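Local coordinates for protein putative hydrolase (Shewanella frigidimarina, PDB 3LHO) that probably acts as an iron(II)-dependent dioxygenase of the 2-oxoadipate dioxygenase/decarboxylase family, converting 2-oxoadipate to 2-hydroxyglutarate, at residues A11-D16 / Y161-F166; Q15-M20 / C232-A237; A43-N48 / A153-A158; V138-Y143 / V220-G225. One frame throughout, in Å; residues are numbered along the deposited sequence.

Interactions 1 and 2 both start from helix 6-20 and reach segments that lead into neighbouring strands of the main sheet, 165-169 and 235-239. Their centres are about 7 Å apart. Each brings one ligand to the nickel ion: His-165 in interaction 1 and Glu-235 in interaction 2. His-41, on strand 39-47, is the third protein ligand. Interaction 3 uses that same strand; its centre is about 14 Å from that of interaction 1. Tyr-161 OH and Thr-46 OG1, 2.7 Å apart, link these two contacts. Interaction 4 is peripheral, about 23 Å from the centres of interactions 1 and 2. It meets interaction 3 where Tyr-143 packs on Ala-154 and Ala-158.

Interaction 1: residues A11-D16 / Y161-F166; sequences AALWQD and YRANHF. With NI (nickel (II) ion), chain B.
Leu-13 sets its CG 3.8 Å from Ala-163 CB, and its CD2 reaches Phe-166 CZ. Its carbonyl O receives a bond from water 1, which also donates to Asp-16 OD2 and accepts from Ala-163 N. Trp-14 follows with an edge-to-face pair. Its CE3 lies over the centre of the Phe-166 ring, 3.6 Å above the plane, and the two ring planes are 81° apart. Asp-16 CG is anti to the backbone N (chi1 177°), which sets it toward Arg-162. Asp-16 OD2 takes a nearly straight bond from Arg-162 NE at 2.9 Å, through the syn lone pair. Arg-162 NH2 adds a weak bond to OD1, so NE and NH2 grip the carboxylate side-on; NH2 also donates to Asp-16 O. An alanine in place of Arg-162 would probably leave the buried Asp-16 carboxylate without its countercharge. His-165 NE2 binds nickel at 2.1 Å, and its ND1 donates to Asn-164 OD1. With His-41 and Glu-235 it forms a two-histidine, one-carboxylate metal site, consistent with the glyoxalase clan.

Interaction 2: residues Q15-M20 / C232-A237; sequences QDYIKM and CFYEFA. With NI (nickel (II) ion), chain B.
The loop that leads into metal-binding strand 235-239 packs here on segment 15-20 of helix 6-20, through Tyr-17 and Met-20. Tyr-17 CG is anti to the backbone N (chi1 172°), which directs it toward this loop. Tyr-17 OH donates to Phe-233 O at 2.6 Å, tilted 32° from the carbonyl plane. Tyr-17 CE1 lies 3.7 Å from Cys-232 CB, which is oblique to the ring. Cys-232 SG is 5.1 Å from the Tyr-17 ring centroid, an oblique sulfur-aromatic contact. Cys-232 SG also meets selenomethionine Met-20, whose CE is 3.7 Å away. Tyr-234 crosses Tyr-17 at about a right angle and brings CD1 within 3.6 Å of the phenol OH. Just beyond, Glu-235 binds nickel through OE1 at 2.2 Å. Its OE2 accepts a bond from water 2, itself a nickel ligand. The carboxylate thus holds the metal both directly and through that water, and His-41 and His-165 complete the protein ligands. A phenylalanine in place of Tyr-17 would probably leave Phe-233 O without this donor and the loop before Glu-235 less firmly held. The Tyr-17 ring also meets Phe-166, and Tyr-234 rests on helix 22-32.

Interaction 3: residues A43-N48 / A153-A158; sequences ALRTFN and AAWVAA
Strand 43-47 and helix 153-158 run almost perpendicular, at 94°, and their axes come within 8.8 Å. Two strand side chains, Arg-45 and Phe-47, reach the helix. Arg-45 is extended from CG to NE, which carries the guanidinium out to Trp-155. Arg-45 CB touches Val-156 CG2 at 3.7 Å. Farther out, Arg-45 CD lies 3.8 Å from Trp-155 CE3, and Arg-45 NH1 comes within 3.6 Å of Trp-155 CB. The guanidinium and indole planes are 72° apart, and the cation-pi attraction is at most weak. Trp-155 NE1 is hydrogen-bonded to Ser-231 O. Phe-47 packs on Val-156 and Ala-153. Phe-47 CE2 meets Val-156 CG1 at 3.6 Å, the two side chains sliding past each other in opposite directions, while Phe-47 CE1 lies 4.1 Å from Ala-153 CB. Val-156 therefore touches both, CG2 on Arg-45 and CG1 on Phe-47. No hydrogen bond spans the two segments. This is an alpha/beta packing, a helix laid across strand 39-47 of the mixed sheet, the same strand that carries the metal ligand His-41.

Interaction 4: residues V138-Y143 / V220-G225; sequences VDKATY and VNFTDG
Phe-222 points its ring into the first turn of helix 140-149, and its neighbours meet it from several directions. CZ stands over one face of the Tyr-143 ring, toward the rim, 3.6 Å from CG. The two planes are oblique, at 47°. Val-138 lies beside Phe-222 and points the same way, its CG1 3.9 Å from CD1. Lys-140 crosses obliquely and brings CG to 4.0 Å from Phe-222 CB. Polar bonds join the turn to the start of the helix. Thr-223 N donates to Val-138 O at 2.9 Å, tilted 31° from the carbonyl plane. Lys-140 N donates to Asp-224 OD1 at 3.0 Å, on its syn lone pair, so Asp-224 receives an N-H at the helix start. Asp-139 is the N-cap: its OD1 accepts from Thr-142 N and Thr-142 OG1, which come from opposite faces of the carboxylate plane. Water 6 joins Ala-141 N to Asp-224 OD2. Residues 222 to 225 form a type I turn between strands 217-222 and 225-230. That hairpin lies against helix 140-149, with Tyr-143 also on Ile-229 and on helix 151-159, and Val-138 on Leu-115 of helix 106-116.

Interaction 1: residues A11-D16 / Y161-F166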
loop_
_atom_site.group_PDB
_atom_site.type_symbol
_atom_site.label_atom_id
_atom_site.label_comp_id
_atom_site.label_asym_id
_atom_site.label_seq_id
_atom_site.Cartn_x
_atom_site.Cartn_y
_atom_site.Cartn_z
ATOM N N ALA A 11 -2.193 13.922 2.384
ATOM C CA ALA A 11 -2.438 14.716 1.179
ATOM C C ALA A 11 -1.319 14.483 0.158
ATOM O O ALA A 11 -1.589 14.263 -1.002
ATOM C CB ALA A 11 -2.591 16.246 1.479
ATOM N N ALA A 12 -0.067 14.558 0.602
ATOM C CA ALA A 12 1.077 14.452 -0.285
ATOM C C ALA A 12 1.227 13.024 -0.815
ATOM O O ALA A 12 1.526 12.804 -2.016
ATOM C CB ALA A 12 2.358 14.934 0.443
ATOM N N LEU A 13 0.962 12.042 0.042
ATOM C CA LEU A 13 1.012 10.667 -0.382
ATOM C C LEU A 13 -0.056 10.352 -1.436
ATOM O O LEU A 13 0.196 9.627 -2.402
ATOM C CB LEU A 13 0.850 9.716 0.825
ATOM C CG LEU A 13 1.194 8.244 0.660
ATOM C CD1 LEU A 13 2.730 7.966 0.563
ATOM C CD2 LEU A 13 0.590 7.421 1.817
ATOM N N TRP A 14 -1.256 10.850 -1.206
ATOM C CA TRP A 14 -2.366 10.691 -2.150
ATOM C C TRP A 14 -2.098 11.380 -3.479
ATOM O O TRP A 14 -2.347 10.805 -4.533
ATOM C CB TRP A 14 -3.641 11.228 -1.511
ATOM C CG TRP A 14 -4.861 11.246 -2.417
ATOM C CD1 TRP A 14 -5.369 12.332 -3.084
ATOM C CD2 TRP A 14 -5.718 10.140 -2.727
ATOM N NE1 TRP A 14 -6.491 11.958 -3.809
ATOM C CE2 TRP A 14 -6.724 10.618 -3.611
ATOM C CE3 TRP A 14 -5.737 8.795 -2.353
ATOM C CZ2 TRP A 14 -7.746 9.800 -4.105
ATOM C CZ3 TRP A 14 -6.751 7.982 -2.850
ATOM C CH2 TRP A 14 -7.739 8.484 -3.717
ATOM N N GLN A 15 -1.573 12.592 -3.447
ATOM C CA GLN A 15 -1.261 13.292 -4.726
ATOM C C GLN A 15 -0.287 12.481 -5.595
ATOM O O GLN A 15 -0.446 12.390 -6.819
ATOM C CB GLN A 15 -0.718 14.724 -4.524
ATOM C CG GLN A 15 -1.820 15.769 -4.150
ATOM C CD GLN A 15 -3.064 15.742 -5.097
ATOM O OE1 GLN A 15 -2.935 15.558 -6.317
ATOM N NE2 GLN A 15 -4.256 15.928 -4.527
ATOM N N ASP A 16 0.695 11.874 -4.944
ATOM C CA ASP A 16 1.646 11.017 -5.613
ATOM C C ASP A 16 1.033 9.720 -6.119
ATOM O O ASP A 16 1.283 9.321 -7.263
ATOM C CB ASP A 16 2.854 10.737 -4.737
ATOM C CG ASP A 16 3.789 9.792 -5.399
ATOM O OD1 ASP A 16 4.493 10.196 -6.308
ATOM O OD2 ASP A 16 3.758 8.583 -5.102
ATOM N N TYR A 161 9.569 4.067 -3.495
ATOM C CA TYR A 161 8.899 4.436 -2.258
ATOM C C TYR A 161 7.721 5.331 -2.556
ATOM O O TYR A 161 7.872 6.536 -2.748
ATOM C CB TYR A 161 9.895 5.051 -1.245
ATOM C CG TYR A 161 10.793 3.960 -0.737
ATOM C CD1 TYR A 161 10.297 2.992 0.094
ATOM C CD2 TYR A 161 12.094 3.801 -1.222
ATOM C CE1 TYR A 161 11.066 1.971 0.517
ATOM C CE2 TYR A 161 12.872 2.700 -0.823
ATOM C CZ TYR A 161 12.360 1.831 0.048
ATOM O OH TYR A 161 13.121 0.741 0.421
ATOM N N ARG A 162 6.556 4.718 -2.644
ATOM C CA ARG A 162 5.290 5.378 -2.989
ATOM C C ARG A 162 4.185 4.506 -2.390
ATOM O O ARG A 162 4.421 3.329 -2.076
ATOM C CB ARG A 162 5.076 5.513 -4.516
ATOM C CG ARG A 162 6.231 6.027 -5.295
ATOM C CD ARG A 162 5.994 6.031 -6.784
ATOM N NE ARG A 162 5.063 7.079 -7.202
ATOM C CZ ARG A 162 4.830 7.442 -8.465
ATOM N NH1 ARG A 162 5.473 6.881 -9.479
ATOM N NH2 ARG A 162 3.917 8.377 -8.719
ATOM N N ALA A 163 2.994 5.046 -2.161
ATOM C CA ALA A 163 1.912 4.173 -1.557
ATOM C C ALA A 163 1.624 3.029 -2.493
ATOM O O ALA A 163 1.518 3.224 -3.700
ATOM C CB ALA A 163 0.611 4.978 -1.282
ATOM N N ASN A 164 1.522 1.808 -1.955
ATOM C CA ASN A 164 1.087 0.685 -2.755
ATOM C C ASN A 164 -0.417 0.728 -2.974
ATOM O O ASN A 164 -0.884 0.436 -4.069
ATOM C CB ASN A 164 1.467 -0.647 -2.111
ATOM C CG ASN A 164 0.944 -1.879 -2.909
ATOM O OD1 ASN A 164 -0.092 -2.434 -2.579
ATOM N ND2 ASN A 164 1.660 -2.280 -3.965
ATOM N N HIS A 165 -1.165 1.095 -1.932
ATOM C CA HIS A 165 -2.613 1.390 -2.097
ATOM C C HIS A 165 -3.177 2.199 -0.950
ATOM O O HIS A 165 -2.611 2.218 0.151
ATOM C CB HIS A 165 -3.451 0.108 -2.325
ATOM C CG HIS A 165 -3.390 -0.893 -1.215
ATOM N ND1 HIS A 165 -2.454 -1.905 -1.163
ATOM C CD2 HIS A 165 -4.231 -1.111 -0.172
ATOM C CE1 HIS A 165 -2.675 -2.659 -0.106
ATOM N NE2 HIS A 165 -3.745 -2.192 0.529
ATOM N N PHE A 166 -4.262 2.917 -1.253
ATOM C CA PHE A 166 -5.216 3.404 -0.259
ATOM C C PHE A 166 -6.427 2.492 -0.247
ATOM O O PHE A 166 -6.796 1.949 -1.295
ATOM C CB PHE A 166 -5.685 4.775 -0.632
ATOM C CG PHE A 166 -4.717 5.825 -0.283
ATOM C CD1 PHE A 166 -3.511 5.915 -0.960
ATOM C CD2 PHE A 166 -5.016 6.754 0.718
ATOM C CE1 PHE A 166 -2.599 6.925 -0.641
ATOM C CE2 PHE A 166 -4.111 7.791 1.002
ATOM C CZ PHE A 166 -2.897 7.823 0.369
HETATM NI NI NI B . -4.802 -3.354 1.960
HETATM O O HOH W 1 2.334 7.713 -3.033
HETATM O O HOH W 2 -4.448 -5.438 0.792
HETATM O O HOH W 3 -5.479 -4.889 3.114
HETATM O O HOH W 4 -3.030 -4.248 3.111
#

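Interaction 2: residues Q15-M20 / C232-A237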
loop_
_atom_site.group_PDB
_atom_site.type_symbol
_atom_site.label_atom_id
_atom_site.label_comp_id
_atom_site.label_asym_id
_atom_site.label_seq_id
_atom_site.Cartn_x
_atom_site.Cartn_y
_atom_site.Cartn_z
ATOM N N GLN A 15 -1.573 12.592 -3.447
ATOM C CA GLN A 15 -1.261 13.292 -4.726
ATOM C C GLN A 15 -0.287 12.481 -5.595
ATOM O O GLN A 15 -0.446 12.390 -6.819
ATOM C CB GLN A 15 -0.718 14.724 -4.524
ATOM C CG GLN A 15 -1.820 15.769 -4.150
ATOM C CD GLN A 15 -3.064 15.742 -5.097
ATOM O OE1 GLN A 15 -2.935 15.558 -6.317
ATOM N NE2 GLN A 15 -4.256 15.928 -4.527
ATOM N N ASP A 16 0.695 11.874 -4.944
ATOM C CA ASP A 16 1.646 11.017 -5.613
ATOM C C ASP A 16 1.033 9.720 -6.119
ATOM O O ASP A 16 1.283 9.321 -7.263
ATOM C CB ASP A 16 2.854 10.737 -4.737
ATOM C CG ASP A 16 3.789 9.792 -5.399
ATOM O OD1 ASP A 16 4.493 10.196 -6.308
ATOM O OD2 ASP A 16 3.758 8.583 -5.102
ATOM N N TYR A 17 0.242 9.076 -5.262
ATOM C CA TYR A 17 -0.459 7.846 -5.588
ATOM C C TYR A 17 -1.398 7.917 -6.786
ATOM O O TYR A 17 -1.427 6.977 -7.601
ATOM C CB TYR A 17 -1.256 7.443 -4.349
ATOM C CG TYR A 17 -2.238 6.267 -4.465
ATOM C CD1 TYR A 17 -1.771 4.957 -4.590
ATOM C CD2 TYR A 17 -3.600 6.480 -4.332
ATOM C CE1 TYR A 17 -2.647 3.865 -4.633
ATOM C CE2 TYR A 17 -4.514 5.401 -4.364
ATOM C CZ TYR A 17 -4.040 4.106 -4.527
ATOM O OH TYR A 17 -4.935 3.064 -4.511
ATOM N N ILE A 18 -2.179 8.997 -6.877
ATOM C CA ILE A 18 -3.144 9.141 -7.980
ATOM C C ILE A 18 -2.464 9.351 -9.336
ATOM O O ILE A 18 -3.059 9.066 -10.364
ATOM C CB ILE A 18 -4.250 10.246 -7.744
ATOM C CG1 ILE A 18 -3.652 11.651 -7.618
ATOM C CG2 ILE A 18 -5.146 9.900 -6.551
ATOM C CD1 ILE A 18 -4.739 12.779 -7.538
ATOM N N LYS A 19 -1.212 9.805 -9.346
ATOM C CA LYS A 19 -0.444 9.850 -10.560
ATOM C C LYS A 19 -0.248 8.466 -11.148
ATOM O O LYS A 19 -0.251 8.331 -12.356
ATOM C CB LYS A 19 0.918 10.521 -10.359
ATOM C CG LYS A 19 0.847 11.961 -9.938
ATOM C CD LYS A 19 2.259 12.486 -9.630
ATOM C CE LYS A 19 2.227 13.887 -9.090
ATOM N NZ LYS A 19 3.613 14.293 -8.721
HETATM N N MSE A 20 -0.040 7.457 -10.297
HETATM C CA MSE A 20 0.075 6.074 -10.713
HETATM C C MSE A 20 -1.299 5.467 -10.899
HETATM O O MSE A 20 -1.429 4.523 -11.665
HETATM C CB MSE A 20 0.738 5.207 -9.628
HETATM C CG MSE A 20 2.210 5.401 -9.514
HETATM SE SE MSE A 20 2.868 4.225 -8.205
HETATM C CE MSE A 20 2.141 5.053 -6.622
ATOM N N CYS A 232 -0.894 0.425 -9.336
ATOM C CA CYS A 232 -1.642 0.137 -8.091
ATOM C C CYS A 232 -3.119 -0.054 -8.352
ATOM O O CYS A 232 -3.671 0.515 -9.307
ATOM C CB CYS A 232 -1.558 1.333 -7.147
ATOM S SG CYS A 232 0.111 1.970 -6.823
ATOM N N PHE A 233 -3.760 -0.831 -7.483
ATOM C CA PHE A 233 -5.192 -0.813 -7.322
ATOM C C PHE A 233 -5.621 0.138 -6.172
ATOM O O PHE A 233 -4.788 0.595 -5.388
ATOM C CB PHE A 233 -5.732 -2.228 -7.046
ATOM C CG PHE A 233 -5.081 -2.937 -5.895
ATOM C CD1 PHE A 233 -5.376 -2.575 -4.580
ATOM C CD2 PHE A 233 -4.195 -3.978 -6.112
ATOM C CE1 PHE A 233 -4.773 -3.223 -3.496
ATOM C CE2 PHE A 233 -3.603 -4.646 -5.055
ATOM C CZ PHE A 233 -3.899 -4.260 -3.728
ATOM N N TYR A 234 -6.931 0.424 -6.145
ATOM C CA TYR A 234 -7.643 1.100 -5.058
ATOM C C TYR A 234 -8.514 0.017 -4.409
ATOM O O TYR A 234 -9.183 -0.741 -5.103
ATOM C CB TYR A 234 -8.519 2.165 -5.686
ATOM C CG TYR A 234 -9.068 3.306 -4.848
ATOM C CD1 TYR A 234 -8.354 3.872 -3.775
ATOM C CD2 TYR A 234 -10.295 3.887 -5.193
ATOM C CE1 TYR A 234 -8.887 4.956 -3.047
ATOM C CE2 TYR A 234 -10.804 4.972 -4.489
ATOM C CZ TYR A 234 -10.085 5.517 -3.435
ATOM O OH TYR A 234 -10.614 6.587 -2.751
ATOM N N GLU A 235 -8.499 -0.026 -3.088
ATOM C CA GLU A 235 -9.106 -1.080 -2.292
ATOM C C GLU A 235 -10.256 -0.532 -1.422
ATOM O O GLU A 235 -10.346 0.674 -1.202
ATOM C CB GLU A 235 -8.029 -1.681 -1.417
ATOM C CG GLU A 235 -8.365 -3.012 -0.728
ATOM C CD GLU A 235 -7.122 -3.623 -0.053
ATOM O OE1 GLU A 235 -6.745 -3.129 1.039
ATOM O OE2 GLU A 235 -6.515 -4.581 -0.607
ATOM N N PHE A 236 -11.127 -1.444 -0.968
ATOM C CA PHE A 236 -12.340 -1.134 -0.180
ATOM C C PHE A 236 -12.419 -2.159 0.917
ATOM O O PHE A 236 -12.227 -3.331 0.674
ATOM C CB PHE A 236 -13.580 -1.152 -1.097
ATOM C CG PHE A 236 -13.374 -0.345 -2.353
ATOM C CD1 PHE A 236 -13.662 1.001 -2.376
ATOM C CD2 PHE A 236 -12.799 -0.913 -3.483
ATOM C CE1 PHE A 236 -13.387 1.761 -3.511
ATOM C CE2 PHE A 236 -12.536 -0.145 -4.624
ATOM C CZ PHE A 236 -12.817 1.180 -4.624
ATOM N N ALA A 237 -12.660 -1.730 2.152
ATOM C CA ALA A 237 -12.716 -2.673 3.269
ATOM C C ALA A 237 -13.894 -2.361 4.190
ATOM O O ALA A 237 -14.124 -1.203 4.556
ATOM C CB ALA A 237 -11.385 -2.628 4.088
HETATM NI NI NI B . -4.802 -3.354 1.960
HETATM O O HOH W 2 -4.448 -5.438 0.792
HETATM O O HOH W 3 -5.479 -4.889 3.114
HETATM O O HOH W 4 -3.030 -4.248 3.111
#

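Interaction 3: residues A43-N48 / A153-A158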
loop_
_atom_site.group_PDB
_atom_site.type_symbol
_atom_site.label_atom_id
_atom_site.label_comp_id
_atom_site.label_asym_id
_atom_site.label_seq_id
_atom_site.Cartn_x
_atom_site.Cartn_y
_atom_site.Cartn_z
ATOM N N ALA A 43 -1.017 1.215 2.590
ATOM C CA ALA A 43 -0.032 0.125 2.644
ATOM C C ALA A 43 1.256 0.605 2.015
ATOM O O ALA A 43 1.221 1.152 0.885
ATOM C CB ALA A 43 -0.546 -1.114 1.886
ATOM N N LEU A 44 2.372 0.395 2.710
ATOM C CA LEU A 44 3.712 0.702 2.211
ATOM C C LEU A 44 4.582 -0.542 2.251
ATOM O O LEU A 44 4.298 -1.462 3.027
ATOM C CB LEU A 44 4.342 1.823 3.055
ATOM C CG LEU A 44 3.584 3.120 3.232
ATOM C CD1 LEU A 44 4.338 4.004 4.282
ATOM C CD2 LEU A 44 3.448 3.912 1.905
ATOM N N ARG A 45 5.632 -0.569 1.429
ATOM C CA ARG A 45 6.477 -1.762 1.270
ATOM C C ARG A 45 7.937 -1.374 1.353
ATOM O O ARG A 45 8.293 -0.291 0.966
ATOM C CB ARG A 45 6.273 -2.319 -0.119
ATOM C CG ARG A 45 4.861 -2.844 -0.353
ATOM C CD ARG A 45 4.754 -3.404 -1.727
ATOM N NE ARG A 45 3.558 -4.222 -1.853
ATOM C CZ ARG A 45 3.235 -4.974 -2.900
ATOM N NH1 ARG A 45 4.011 -5.022 -3.966
ATOM N NH2 ARG A 45 2.114 -5.695 -2.869
ATOM N N THR A 46 8.797 -2.282 1.783
ATOM C CA THR A 46 10.247 -2.020 1.747
ATOM C C THR A 46 10.967 -3.351 1.897
ATOM O O THR A 46 10.312 -4.417 1.806
ATOM C CB THR A 46 10.689 -1.016 2.825
ATOM O OG1 THR A 46 12.046 -0.587 2.564
ATOM C CG2 THR A 46 10.577 -1.608 4.217
ATOM N N PHE A 47 12.293 -3.302 2.032
ATOM C CA PHE A 47 13.112 -4.500 2.325
ATOM C C PHE A 47 13.692 -4.439 3.719
ATOM O O PHE A 47 13.863 -3.358 4.266
ATOM C CB PHE A 47 14.275 -4.582 1.335
ATOM C CG PHE A 47 13.855 -4.589 -0.104
ATOM C CD1 PHE A 47 13.327 -5.702 -0.674
ATOM C CD2 PHE A 47 14.012 -3.464 -0.889
ATOM C CE1 PHE A 47 12.952 -5.720 -2.006
ATOM C CE2 PHE A 47 13.638 -3.475 -2.207
ATOM C CZ PHE A 47 13.095 -4.606 -2.762
ATOM N N ASN A 48 14.055 -5.593 4.298
ATOM C CA ASN A 48 14.677 -5.610 5.625
ATOM C C ASN A 48 16.199 -5.246 5.606
ATOM O O ASN A 48 17.060 -5.919 6.196
ATOM C CB ASN A 48 14.423 -6.972 6.284
ATOM C CG ASN A 48 15.220 -8.060 5.623
ATOM O OD1 ASN A 48 15.638 -7.925 4.453
ATOM N ND2 ASN A 48 15.510 -9.095 6.369
ATOM N N ALA A 153 9.046 -7.816 -4.480
ATOM C CA ALA A 153 10.377 -7.244 -4.747
ATOM C C ALA A 153 10.421 -6.494 -6.063
ATOM O O ALA A 153 10.960 -5.361 -6.142
ATOM C CB ALA A 153 11.476 -8.369 -4.729
ATOM N N ALA A 154 9.824 -7.081 -7.109
ATOM C CA ALA A 154 9.857 -6.418 -8.446
ATOM C C ALA A 154 9.116 -5.074 -8.466
ATOM O O ALA A 154 9.600 -4.046 -9.030
ATOM C CB ALA A 154 9.272 -7.377 -9.515
ATOM N N TRP A 155 7.971 -5.048 -7.786
ATOM C CA TRP A 155 7.169 -3.857 -7.645
ATOM C C TRP A 155 7.965 -2.764 -6.971
ATOM O O TRP A 155 8.004 -1.649 -7.462
ATOM C CB TRP A 155 5.868 -4.125 -6.859
ATOM C CG TRP A 155 4.905 -2.985 -6.899
ATOM C CD1 TRP A 155 3.875 -2.805 -7.796
ATOM C CD2 TRP A 155 4.865 -1.853 -6.003
ATOM N NE1 TRP A 155 3.214 -1.631 -7.520
ATOM C CE2 TRP A 155 3.785 -1.040 -6.412
ATOM C CE3 TRP A 155 5.610 -1.481 -4.857
ATOM C CZ2 TRP A 155 3.458 0.154 -5.750
ATOM C CZ3 TRP A 155 5.285 -0.315 -4.196
ATOM C CH2 TRP A 155 4.203 0.491 -4.634
ATOM N N VAL A 156 8.595 -3.088 -5.852
ATOM C CA VAL A 156 9.399 -2.085 -5.151
ATOM C C VAL A 156 10.569 -1.648 -6.029
ATOM O O VAL A 156 10.836 -0.450 -6.141
ATOM C CB VAL A 156 9.919 -2.566 -3.789
ATOM C CG1 VAL A 156 10.817 -1.482 -3.216
ATOM C CG2 VAL A 156 8.790 -2.844 -2.840
ATOM N N ALA A 157 11.211 -2.602 -6.725
ATOM C CA ALA A 157 12.310 -2.251 -7.640
ATOM C C ALA A 157 11.840 -1.302 -8.753
ATOM O O ALA A 157 12.564 -0.322 -9.114
ATOM C CB ALA A 157 12.961 -3.532 -8.227
ATOM N N ALA A 158 10.639 -1.541 -9.290
ATOM C CA ALA A 158 10.117 -0.716 -10.419
ATOM C C ALA A 158 9.620 0.666 -10.005
ATOM O O ALA A 158 9.798 1.648 -10.751
ATOM C CB ALA A 158 9.009 -1.460 -11.218
#

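Interaction 4: residues V138-Y143 / V220-G225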
loop_
_atom_site.group_PDB
_atom_site.type_symbol
_atom_site.label_atom_id
_atom_site.label_comp_id
_atom_site.label_asym_id
_atom_site.label_seq_id
_atom_site.Cartn_x
_atom_site.Cartn_y
_atom_site.Cartn_z
ATOM N N VAL A 138 17.779 0.873 -12.664
ATOM C CA VAL A 138 17.518 -0.556 -12.726
ATOM C C VAL A 138 17.240 -0.936 -14.177
ATOM O O VAL A 138 16.601 -0.168 -14.922
ATOM C CB VAL A 138 16.379 -0.939 -11.758
ATOM C CG1 VAL A 138 15.143 -0.077 -11.958
ATOM C CG2 VAL A 138 16.062 -2.440 -11.845
ATOM N N ASP A 139 17.738 -2.102 -14.575
ATOM C CA ASP A 139 17.540 -2.589 -15.959
ATOM C C ASP A 139 16.478 -3.699 -16.020
ATOM O O ASP A 139 16.029 -4.217 -14.988
ATOM C CB ASP A 139 18.858 -3.041 -16.631
ATOM C CG ASP A 139 19.520 -4.246 -15.959
ATOM O OD1 ASP A 139 18.932 -4.927 -15.093
ATOM O OD2 ASP A 139 20.691 -4.476 -16.300
ATOM N N LYS A 140 16.102 -4.068 -17.237
ATOM C CA LYS A 140 14.988 -4.992 -17.439
ATOM C C LYS A 140 15.316 -6.368 -16.910
ATOM O O LYS A 140 14.450 -7.010 -16.320
ATOM C CB LYS A 140 14.595 -5.061 -18.927
ATOM C CG LYS A 140 14.032 -3.730 -19.460
ATOM C CD LYS A 140 13.462 -3.847 -20.877
ATOM C CE LYS A 140 14.508 -3.890 -21.913
ATOM N NZ LYS A 140 13.884 -4.157 -23.267
ATOM N N ALA A 141 16.563 -6.818 -17.095
ATOM C CA ALA A 141 16.964 -8.167 -16.673
ATOM C C ALA A 141 16.910 -8.280 -15.164
ATOM O O ALA A 141 16.551 -9.353 -14.622
ATOM C CB ALA A 141 18.398 -8.512 -17.186
ATOM N N THR A 142 17.267 -7.195 -14.484
ATOM C CA THR A 142 17.185 -7.147 -12.998
ATOM C C THR A 142 15.743 -7.229 -12.529
ATOM O O THR A 142 15.408 -8.034 -11.651
ATOM C CB THR A 142 17.898 -5.909 -12.435
ATOM O OG1 THR A 142 19.291 -5.988 -12.758
ATOM C CG2 THR A 142 17.758 -5.841 -10.902
ATOM N N TYR A 143 14.880 -6.408 -13.129
ATOM C CA TYR A 143 13.460 -6.485 -12.886
ATOM C C TYR A 143 12.919 -7.889 -13.071
ATOM O O TYR A 143 12.205 -8.375 -12.203
ATOM C CB TYR A 143 12.704 -5.512 -13.776
ATOM C CG TYR A 143 11.223 -5.583 -13.617
ATOM C CD1 TYR A 143 10.603 -5.063 -12.497
ATOM C CD2 TYR A 143 10.414 -6.132 -14.609
ATOM C CE1 TYR A 143 9.197 -5.102 -12.353
ATOM C CE2 TYR A 143 9.003 -6.195 -14.459
ATOM C CZ TYR A 143 8.406 -5.662 -13.326
ATOM O OH TYR A 143 7.027 -5.721 -13.157
ATOM N N VAL A 220 7.473 2.474 -16.710
ATOM C CA VAL A 220 8.684 2.550 -15.919
ATOM C C VAL A 220 9.874 2.713 -16.852
ATOM O O VAL A 220 10.009 1.994 -17.860
ATOM C CB VAL A 220 8.796 1.276 -15.028
ATOM C CG1 VAL A 220 10.214 1.118 -14.439
ATOM C CG2 VAL A 220 7.746 1.396 -13.953
ATOM N N ASN A 221 10.728 3.673 -16.527
ATOM C CA ASN A 221 11.888 3.990 -17.344
ATOM C C ASN A 221 13.115 3.241 -16.856
ATOM O O ASN A 221 13.914 3.730 -16.078
ATOM C CB ASN A 221 12.106 5.498 -17.410
ATOM C CG ASN A 221 10.873 6.241 -17.900
ATOM O OD1 ASN A 221 10.258 6.989 -17.155
ATOM N ND2 ASN A 221 10.461 5.969 -19.128
ATOM N N PHE A 222 13.224 2.007 -17.301
ATOM C CA PHE A 222 14.382 1.187 -17.026
ATOM C C PHE A 222 15.569 1.781 -17.777
ATOM O O PHE A 222 15.410 2.579 -18.732
ATOM C CB PHE A 222 14.136 -0.282 -17.413
ATOM C CG PHE A 222 13.109 -0.980 -16.545
ATOM C CD1 PHE A 222 13.407 -1.338 -15.244
ATOM C CD2 PHE A 222 11.846 -1.280 -17.028
ATOM C CE1 PHE A 222 12.466 -1.940 -14.433
ATOM C CE2 PHE A 222 10.913 -1.895 -16.239
ATOM C CZ PHE A 222 11.218 -2.221 -14.913
ATOM N N THR A 223 16.767 1.409 -17.345
ATOM C CA THR A 223 17.972 1.869 -18.013
ATOM C C THR A 223 17.992 1.467 -19.484
ATOM O O THR A 223 18.431 2.237 -20.306
ATOM C CB THR A 223 19.271 1.410 -17.268
ATOM O OG1 THR A 223 19.315 -0.015 -17.165
ATOM C CG2 THR A 223 19.274 1.986 -15.866
ATOM N N ASP A 224 17.459 0.298 -19.826
ATOM C CA ASP A 224 17.488 -0.147 -21.207
ATOM C C ASP A 224 16.114 -0.306 -21.843
ATOM O O ASP A 224 15.975 -1.065 -22.780
ATOM C CB ASP A 224 18.288 -1.470 -21.316
ATOM C CG ASP A 224 17.824 -2.540 -20.344
ATOM O OD1 ASP A 224 16.894 -2.308 -19.547
ATOM O OD2 ASP A 224 18.473 -3.612 -20.301
ATOM N N GLY A 225 15.097 0.405 -21.357
ATOM C CA GLY A 225 13.752 0.291 -21.925
ATOM C C GLY A 225 12.680 1.011 -21.130
ATOM O O GLY A 225 12.858 1.316 -19.949
HETATM O O HOH W 5 16.396 3.258 -14.428
HETATM O O HOH W 6 18.324 -5.888 -19.183
#